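Local coordinates for glycoside hydrolase family 88 protein (Bacteroides vulgatus, PDB 4Q88), which is of uncharacterised function but, as a member of glycoside hydrolase family 88, probably hydrolyses a carbohydrate substrate, at residues A[66-70]-A[71-75]; A[173-176]-A[177-181]; A[188-191]-A[192-195]. One frame throughout, in Å; residues are numbered along the deposited sequence.

Contact 1 of 3, residues A[66-70]-A[71-75]; sequences DWADY and NQWKG
W73 folds back over A68 and D69 where helix 58-70 ends. The backbone forms a Schellman motif. The amide N of W73 bonds to O of A68 at 2.9 Å, and N of Q72 bonds to O of D69 at 2.9 Å. Q72 is the C-prime residue, with positive phi (56°).

Two polar side chains add to this cap. The indole NE1 of W73 donates to OD1 of D69 at 3.0 Å. It reaches the anti side of the carboxylate, and the two flat groups stand 74° apart. The bond holds the indole against the last turn. On another side of the helix, O of W67 takes two donors from N71: the backbone N at 3.1 Å and the side-chain ND2 at 2.9 Å. They come from opposite faces of the carbonyl plane. CG of N71 lies anti to its own carbonyl carbon (chi1 -68°), which turns the amide back along the helix. ND2 also bonds to O of V35.

Two groups lie over ring faces. CB of A68 sits 3.5 Å from the centroid of the six-membered ring of W73, almost on the ring normal, a CH-pi contact. The other is polar: ND2 of N71 lies above one face of the W67 indole, with CD1 of W67 at 3.3 Å from ND2.

W67 is buried. It stacks on H45 of helix 39-55 and touches C103 and T106 of helix 103-113. W73 meets Y107 of helix 103-113 and K119 of helix 117-132. The turn therefore joins the end of helix 58-70 to three other helices.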
loop_
_atom_site.group_PDB
_atom_site.type_symbol
_atom_site.label_atom_id
_atom_site.label_comp_id
_atom_site.label_asym_id
_atom_site.label_seq_id
_atom_site.Cartn_x
_atom_site.Cartn_y
_atom_site.Cartn_z
ATOM N N ASP A 66 4.543 2.587 20.484
ATOM C CA ASP A 66 5.684 1.844 21.054
ATOM C C ASP A 66 6.664 1.503 19.945
ATOM O O ASP A 66 7.881 1.513 20.139
ATOM C CB ASP A 66 5.207 0.564 21.764
ATOM C CG ASP A 66 4.525 0.826 23.089
ATOM O OD1 ASP A 66 4.464 1.998 23.537
ATOM O OD2 ASP A 66 3.935 -0.151 23.630
ATOM N N TRP A 67 6.146 1.178 18.762
ATOM C CA TRP A 67 7.048 0.949 17.611
ATOM C C TRP A 67 7.762 2.204 17.158
ATOM O O TRP A 67 8.970 2.158 16.908
ATOM C CB TRP A 67 6.253 0.362 16.446
ATOM C CG TRP A 67 6.929 0.244 15.110
ATOM C CD1 TRP A 67 7.824 -0.708 14.721
ATOM C CD2 TRP A 67 6.624 1.012 13.952
ATOM N NE1 TRP A 67 8.118 -0.577 13.379
ATOM C CE2 TRP A 67 7.403 0.490 12.880
ATOM C CE3 TRP A 67 5.791 2.107 13.709
ATOM C CZ2 TRP A 67 7.336 1.021 11.583
ATOM C CZ3 TRP A 67 5.732 2.630 12.426
ATOM C CH2 TRP A 67 6.518 2.091 11.381
ATOM N N ALA A 68 7.047 3.336 17.090
ATOM C CA ALA A 68 7.675 4.571 16.695
ATOM C C ALA A 68 8.748 5.017 17.711
ATOM O O ALA A 68 9.816 5.468 17.330
ATOM C CB ALA A 68 6.664 5.657 16.510
ATOM N N ASP A 69 8.407 4.920 18.986
ATOM C CA ASP A 69 9.354 5.244 20.093
ATOM C C ASP A 69 10.644 4.392 19.975
ATOM O O ASP A 69 11.744 4.927 20.010
ATOM C CB ASP A 69 8.656 4.989 21.452
ATOM C CG ASP A 69 7.811 6.141 21.920
ATOM O OD1 ASP A 69 8.026 7.298 21.466
ATOM O OD2 ASP A 69 6.914 5.901 22.785
ATOM N N TYR A 70 10.496 3.079 19.805
ATOM C CA TYR A 70 11.602 2.150 19.644
ATOM C C TYR A 70 12.524 2.551 18.474
ATOM O O TYR A 70 13.755 2.440 18.543
ATOM C CB TYR A 70 11.089 0.713 19.428
ATOM C CG TYR A 70 12.201 -0.267 19.125
ATOM C CD1 TYR A 70 13.150 -0.582 20.090
ATOM C CD2 TYR A 70 12.325 -0.852 17.880
ATOM C CE1 TYR A 70 14.176 -1.478 19.806
ATOM C CE2 TYR A 70 13.343 -1.742 17.585
ATOM C CZ TYR A 70 14.261 -2.046 18.559
ATOM O OH TYR A 70 15.257 -2.931 18.242
ATOM N N ASN A 71 11.926 3.005 17.375
ATOM C CA ASN A 71 12.696 3.468 16.203
ATOM C C ASN A 71 13.104 4.939 16.242
ATOM O O ASN A 71 13.655 5.493 15.272
ATOM C CB ASN A 71 11.916 3.092 14.916
ATOM C CG ASN A 71 11.869 1.605 14.703
ATOM O OD1 ASN A 71 12.882 0.990 14.391
ATOM N ND2 ASN A 71 10.692 0.996 14.905
ATOM N N GLN A 72 12.857 5.575 17.385
ATOM C CA GLN A 72 13.206 6.974 17.600
ATOM C C GLN A 72 12.604 7.893 16.566
ATOM O O GLN A 72 13.182 8.926 16.217
ATOM C CB GLN A 72 14.724 7.161 17.647
ATOM C CG GLN A 72 15.418 6.234 18.614
ATOM C CD GLN A 72 16.898 6.555 18.692
ATOM O OE1 GLN A 72 17.633 6.448 17.708
ATOM N NE2 GLN A 72 17.323 7.000 19.842
ATOM N N TRP A 73 11.430 7.512 16.057
ATOM C CA TRP A 73 10.754 8.305 15.054
ATOM C C TRP A 73 11.618 8.569 13.827
ATOM O O TRP A 73 11.559 9.642 13.214
ATOM C CB TRP A 73 10.216 9.611 15.678
ATOM C CG TRP A 73 9.381 9.330 16.852
ATOM C CD1 TRP A 73 9.826 9.108 18.150
ATOM C CD2 TRP A 73 7.949 9.196 16.890
ATOM N NE1 TRP A 73 8.759 8.777 18.959
ATOM C CE2 TRP A 73 7.593 8.884 18.234
ATOM C CE3 TRP A 73 6.918 9.340 15.922
ATOM C CZ2 TRP A 73 6.258 8.703 18.641
ATOM C CZ3 TRP A 73 5.592 9.160 16.332
ATOM C CH2 TRP A 73 5.267 8.862 17.674
ATOM N N LYS A 74 12.389 7.548 13.449
ATOM C CA LYS A 74 13.226 7.617 12.265
ATOM C C LYS A 74 13.007 6.394 11.397
ATOM O O LYS A 74 12.493 5.359 11.835
ATOM C CB LYS A 74 14.715 7.627 12.671
ATOM C CG LYS A 74 15.118 8.840 13.461
ATOM C CD LYS A 74 16.552 8.624 13.949
ATOM C CE LYS A 74 16.940 9.734 14.889
ATOM N NZ LYS A 74 18.391 9.728 15.158
ATOM N N GLY A 75 13.418 6.519 10.148
ATOM C CA GLY A 75 13.631 5.383 9.297
ATOM C C GLY A 75 15.068 4.925 9.367
ATOM O O GLY A 75 15.577 4.643 10.479
#

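Contact 2 of 3, residues A[173-176]-A[177-181]; sequences TVTD and SIMYD
S177 turns its hydroxyl back to V174, with OG between its backbone N and carbonyl carbon (chi1 78°). M179 is bent at chi3 (-97°), and this curls its methyl group back to T175. Both groups lie in the last turns of helix 163-179, just before a short antiparallel hairpin of strands 180-181 and 186-187.

OG of S177 donates to O of V174 at 2.7 Å. It lies in the carbonyl plane, on a lone pair. The same oxygen accepts the helical bond from N of I178, so a backbone amide and a side-chain hydroxyl share it. This pairing satisfies the serine hydroxyl within its own helix.

M179 is a selenomethionine. Its N bonds to O of T175 at 2.9 Å, and its CE packs on CG2 of T175 at 3.8 Å. The two side chains run at a slant to each other. OG1 of T175 turns elsewhere, to O of W139. Nearby, CG1 of V174 and CD1 of I178 make a looser apolar contact, 4.2 Å apart.

The helix ends as Y180 leaves helical angles, although its N still bonds to O of D176 at 3.0 Å. The side chains of D176 and Y180 run side by side, their CB atoms 3.9 Å apart. OD1 of D176 bonds to Y187 OH, which ties the helix to strand 186-187. OD2 forms a salt bridge with R239 of helix 233-249. That arginine also makes a cation-pi contact with the Y180 ring. Held at both oxygens, the carboxylate is fixed in its rotation.

A water sits 2.9 Å from O of D176 and 2.8 Å from O of Y180.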
loop_
_atom_site.group_PDB
_atom_site.type_symbol
_atom_site.label_atom_id
_atom_site.label_comp_id
_atom_site.label_asym_id
_atom_site.label_seq_id
_atom_site.Cartn_x
_atom_site.Cartn_y
_atom_site.Cartn_z
ATOM N N THR A 173 5.390 11.342 -12.114
ATOM C CA THR A 173 5.552 11.476 -13.573
ATOM C C THR A 173 6.704 10.636 -14.060
ATOM O O THR A 173 6.609 10.007 -15.122
ATOM C CB THR A 173 5.733 12.961 -13.987
ATOM O OG1 THR A 173 4.538 13.643 -13.658
ATOM C CG2 THR A 173 5.921 13.093 -15.443
ATOM N N VAL A 174 7.795 10.579 -13.305
ATOM C CA VAL A 174 8.931 9.758 -13.675
ATOM C C VAL A 174 8.610 8.253 -13.552
ATOM O O VAL A 174 8.978 7.446 -14.406
ATOM C CB VAL A 174 10.194 10.162 -12.891
ATOM C CG1 VAL A 174 11.355 9.230 -13.209
ATOM C CG2 VAL A 174 10.629 11.572 -13.302
ATOM N N THR A 175 7.935 7.865 -12.488
ATOM C CA THR A 175 7.470 6.484 -12.333
ATOM C C THR A 175 6.663 6.070 -13.557
ATOM O O THR A 175 6.920 4.995 -14.159
ATOM C CB THR A 175 6.617 6.330 -11.065
ATOM O OG1 THR A 175 7.404 6.714 -9.908
ATOM C CG2 THR A 175 6.082 4.862 -10.956
ATOM N N ASP A 176 5.737 6.926 -13.958
ATOM C CA ASP A 176 4.885 6.638 -15.123
ATOM C C ASP A 176 5.710 6.437 -16.382
ATOM O O ASP A 176 5.405 5.539 -17.209
ATOM C CB ASP A 176 3.904 7.755 -15.384
ATOM C CG ASP A 176 2.735 7.776 -14.381
ATOM O OD1 ASP A 176 2.663 6.905 -13.478
ATOM O OD2 ASP A 176 1.865 8.676 -14.530
ATOM N N SER A 177 6.711 7.293 -16.557
ATOM C CA SER A 177 7.565 7.226 -17.767
ATOM C C SER A 177 8.268 5.894 -17.873
ATOM O O SER A 177 8.551 5.454 -18.975
ATOM C CB SER A 177 8.614 8.361 -17.778
ATOM O OG SER A 177 9.743 8.089 -16.901
ATOM N N ILE A 178 8.579 5.267 -16.751
ATOM C CA ILE A 178 9.280 3.990 -16.758
ATOM C C ILE A 178 8.304 2.782 -16.857
ATOM O O ILE A 178 8.601 1.772 -17.524
ATOM C CB ILE A 178 10.184 3.835 -15.487
ATOM C CG1 ILE A 178 11.214 4.967 -15.325
ATOM C CG2 ILE A 178 10.923 2.483 -15.548
ATOM C CD1 ILE A 178 11.722 5.058 -13.881
HETATM N N MSE A 179 7.174 2.860 -16.161
HETATM C CA MSE A 179 6.341 1.662 -15.815
HETATM C C MSE A 179 4.885 1.693 -16.248
HETATM O O MSE A 179 4.229 0.632 -16.260
HETATM C CB MSE A 179 6.359 1.495 -14.298
HETATM C CG MSE A 179 7.643 0.889 -13.875
HETATM SE SE MSE A 179 7.872 1.135 -11.934
HETATM C CE MSE A 179 8.986 2.713 -12.081
ATOM N N TYR A 180 4.314 2.882 -16.505
ATOM C CA TYR A 180 2.899 2.955 -16.776
ATOM C C TYR A 180 2.584 2.564 -18.210
ATOM O O TYR A 180 3.162 3.146 -19.144
ATOM C CB TYR A 180 2.318 4.346 -16.420
ATOM C CG TYR A 180 0.815 4.403 -16.640
ATOM C CD1 TYR A 180 -0.074 3.653 -15.820
ATOM C CD2 TYR A 180 0.269 5.142 -17.664
ATOM C CE1 TYR A 180 -1.438 3.675 -16.049
ATOM C CE2 TYR A 180 -1.089 5.204 -17.856
ATOM C CZ TYR A 180 -1.940 4.462 -17.052
ATOM O OH TYR A 180 -3.294 4.547 -17.308
ATOM N N ASP A 181 1.725 1.574 -18.409
ATOM C CA ASP A 181 1.358 1.158 -19.770
ATOM C C ASP A 181 0.046 1.913 -20.104
ATOM O O ASP A 181 -0.982 1.603 -19.573
ATOM C CB ASP A 181 1.193 -0.342 -19.893
ATOM C CG ASP A 181 0.926 -0.796 -21.315
ATOM O OD1 ASP A 181 0.071 -0.196 -21.956
ATOM O OD2 ASP A 181 1.512 -1.794 -21.768
HETATM O O HOH W 1 5.641 4.162 -19.806
#

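Contact 3 of 3, residues A[188-191]-A[192-195]; sequences YRDA and KYPY
Y188 and P194 form the tightly packed half of this contact. CA of P194 lies 3.5 Å from the centroid of the Y188 ring and over its centre, a CH-pi contact. The proline ring continues along the same side, with its CG 3.9 Å from CD2 of Y188. A chi1 of -62° sets CG of Y188 beside the backbone N, and this lays the ring under the proline. F207 stacks on the Y188 ring, and M179 shares backbone hydrogen bonds with Y188. An alanine in place of Y188 would probably leave P194 without the ring beneath it and open a gap between the proline and F207.

The other half is a type I beta turn, D190 to Y193, at the more exposed side. N of Y193 bonds to O of D190 at 3.1 Å, closing the turn. The D190 side chain forms an Asx turn: OD1 accepts from N of K192 at 2.8 Å, nearly along the C-O axis. OD1 also lies near the plane of the Y193 ring, at its edge. A191 and K192, at the crest, are exposed. NZ of K192 stays 5.4 Å from OD2 of D190.

R189 packs on the turn's tyrosine. In one of its two conformers, its CG lies 3.5 Å from CD1 of Y193, over one face of the ring, and the guanidinium makes a cation-pi contact with W208.

A water lies 3.1 Å from OH of Y188 and donates to O of Y195. The same OH makes a weak hydrogen bond with OD2 of D181. The chemistry thus implies a loop held by a ring-proline contact on its buried side and, on its exposed side, by two backbone amides bonded to D190, one to its carbonyl and one to its carboxylate.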
loop_
_atom_site.group_PDB
_atom_site.type_symbol
_atom_site.label_atom_id
_atom_site.label_comp_id
_atom_site.label_asym_id
_atom_site.label_seq_id
_atom_site.Cartn_x
_atom_site.Cartn_y
_atom_site.Cartn_z
ATOM N N TYR A 188 3.784 -1.792 -14.878
ATOM C CA TYR A 188 4.822 -2.812 -14.754
ATOM C C TYR A 188 5.540 -2.576 -13.425
ATOM O O TYR A 188 5.600 -1.436 -12.911
ATOM C CB TYR A 188 5.843 -2.730 -15.884
ATOM C CG TYR A 188 5.219 -2.969 -17.250
ATOM C CD1 TYR A 188 4.880 -4.274 -17.658
ATOM C CD2 TYR A 188 4.982 -1.935 -18.126
ATOM C CE1 TYR A 188 4.282 -4.511 -18.891
ATOM C CE2 TYR A 188 4.391 -2.166 -19.371
ATOM C CZ TYR A 188 4.057 -3.462 -19.746
ATOM O OH TYR A 188 3.453 -3.692 -20.992
ATOM N N ARG A 189 6.055 -3.646 -12.866
ATOM C CA ARG A 189 6.624 -3.506 -11.529
ATOM C C ARG A 189 7.952 -2.753 -11.429
ATOM O O ARG A 189 8.238 -2.195 -10.383
ATOM C CB ARG A 189 6.647 -4.801 -10.780
ATOM C CG ARG A 189 7.751 -5.739 -11.156
ATOM C CD ARG A 189 7.767 -6.968 -10.265
ATOM N NE ARG A 189 8.301 -6.746 -8.905
ATOM C CZ ARG A 189 8.567 -7.741 -8.059
ATOM N NH1 ARG A 189 8.373 -9.020 -8.443
ATOM N NH2 ARG A 189 9.022 -7.490 -6.833
ATOM N N ASP A 190 8.749 -2.745 -12.498
ATOM C CA ASP A 190 9.962 -1.932 -12.582
ATOM C C ASP A 190 10.435 -2.013 -14.041
ATOM O O ASP A 190 9.794 -2.690 -14.882
ATOM C CB ASP A 190 11.044 -2.377 -11.576
ATOM C CG ASP A 190 11.556 -3.809 -11.829
ATOM O OD1 ASP A 190 11.845 -4.171 -13.003
ATOM O OD2 ASP A 190 11.628 -4.561 -10.827
ATOM N N ALA A 191 11.543 -1.352 -14.340
ATOM C CA ALA A 191 12.014 -1.281 -15.736
ATOM C C ALA A 191 12.385 -2.588 -16.442
ATOM O O ALA A 191 12.565 -2.588 -17.673
ATOM C CB ALA A 191 13.192 -0.311 -15.831
ATOM N N LYS A 192 12.496 -3.681 -15.722
ATOM C CA LYS A 192 12.805 -4.965 -16.362
ATOM C C LYS A 192 11.609 -5.576 -17.047
ATOM O O LYS A 192 11.814 -6.410 -17.958
ATOM C CB LYS A 192 13.352 -5.957 -15.362
ATOM C CG LYS A 192 14.669 -5.492 -14.756
ATOM C CD LYS A 192 15.340 -6.593 -13.934
ATOM C CE LYS A 192 14.382 -7.504 -13.183
ATOM N NZ LYS A 192 15.105 -8.445 -12.274
ATOM N N TYR A 193 10.392 -5.132 -16.678
ATOM C CA TYR A 193 9.177 -5.818 -17.075
ATOM C C TYR A 193 8.386 -5.356 -18.302
ATOM O O TYR A 193 7.542 -6.102 -18.778
ATOM C CB TYR A 193 8.279 -5.997 -15.850
ATOM C CG TYR A 193 8.858 -6.919 -14.859
ATOM C CD1 TYR A 193 9.739 -6.467 -13.890
ATOM C CD2 TYR A 193 8.561 -8.288 -14.895
ATOM C CE1 TYR A 193 10.331 -7.330 -12.988
ATOM C CE2 TYR A 193 9.161 -9.181 -14.004
ATOM C CZ TYR A 193 10.026 -8.692 -13.042
ATOM O OH TYR A 193 10.582 -9.546 -12.121
ATOM N N PRO A 194 8.661 -4.173 -18.882
ATOM C CA PRO A 194 7.768 -3.823 -20.005
ATOM C C PRO A 194 7.800 -4.756 -21.228
ATOM O O PRO A 194 8.830 -5.367 -21.534
ATOM C CB PRO A 194 8.250 -2.408 -20.416
ATOM C CG PRO A 194 8.719 -1.843 -19.119
ATOM C CD PRO A 194 9.376 -2.968 -18.371
ATOM N N TYR A 195 6.654 -4.831 -21.893
ATOM C CA TYR A 195 6.439 -5.573 -23.112
ATOM C C TYR A 195 6.906 -4.686 -24.294
ATOM O O TYR A 195 6.765 -3.472 -24.211
ATOM C CB TYR A 195 4.963 -5.833 -23.215
ATOM C CG TYR A 195 4.503 -6.766 -24.309
ATOM C CD1 TYR A 195 4.192 -6.279 -25.565
ATOM C CD2 TYR A 195 4.296 -8.138 -24.067
ATOM C CE1 TYR A 195 3.744 -7.119 -26.563
ATOM C CE2 TYR A 195 3.874 -8.997 -25.072
ATOM C CZ TYR A 195 3.600 -8.478 -26.340
ATOM O OH TYR A 195 3.156 -9.322 -27.337
HETATM O O HOH W 2 5.420 -2.043 -22.690
#

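Overall arrangement
From the N terminus, contact 1 comes first and caps helix 58-70, from which a long loop leads to helix 103-113. The chain then passes through several helices before contact 2, at the end of helix 163-179 and the first hairpin strand. Contact 3 follows after strand 186-187, in the loop leading to helix 209-225. The three lie in series; none nests within or crosses another. Each is local and closes only a short turn. Contact 1 stands apart, its centre about 33 Å from that of contact 2. Contacts 2 and 3 touch across the hairpin: M179 O and Y188 N are 2.8 Å apart, and I178 packs on A191.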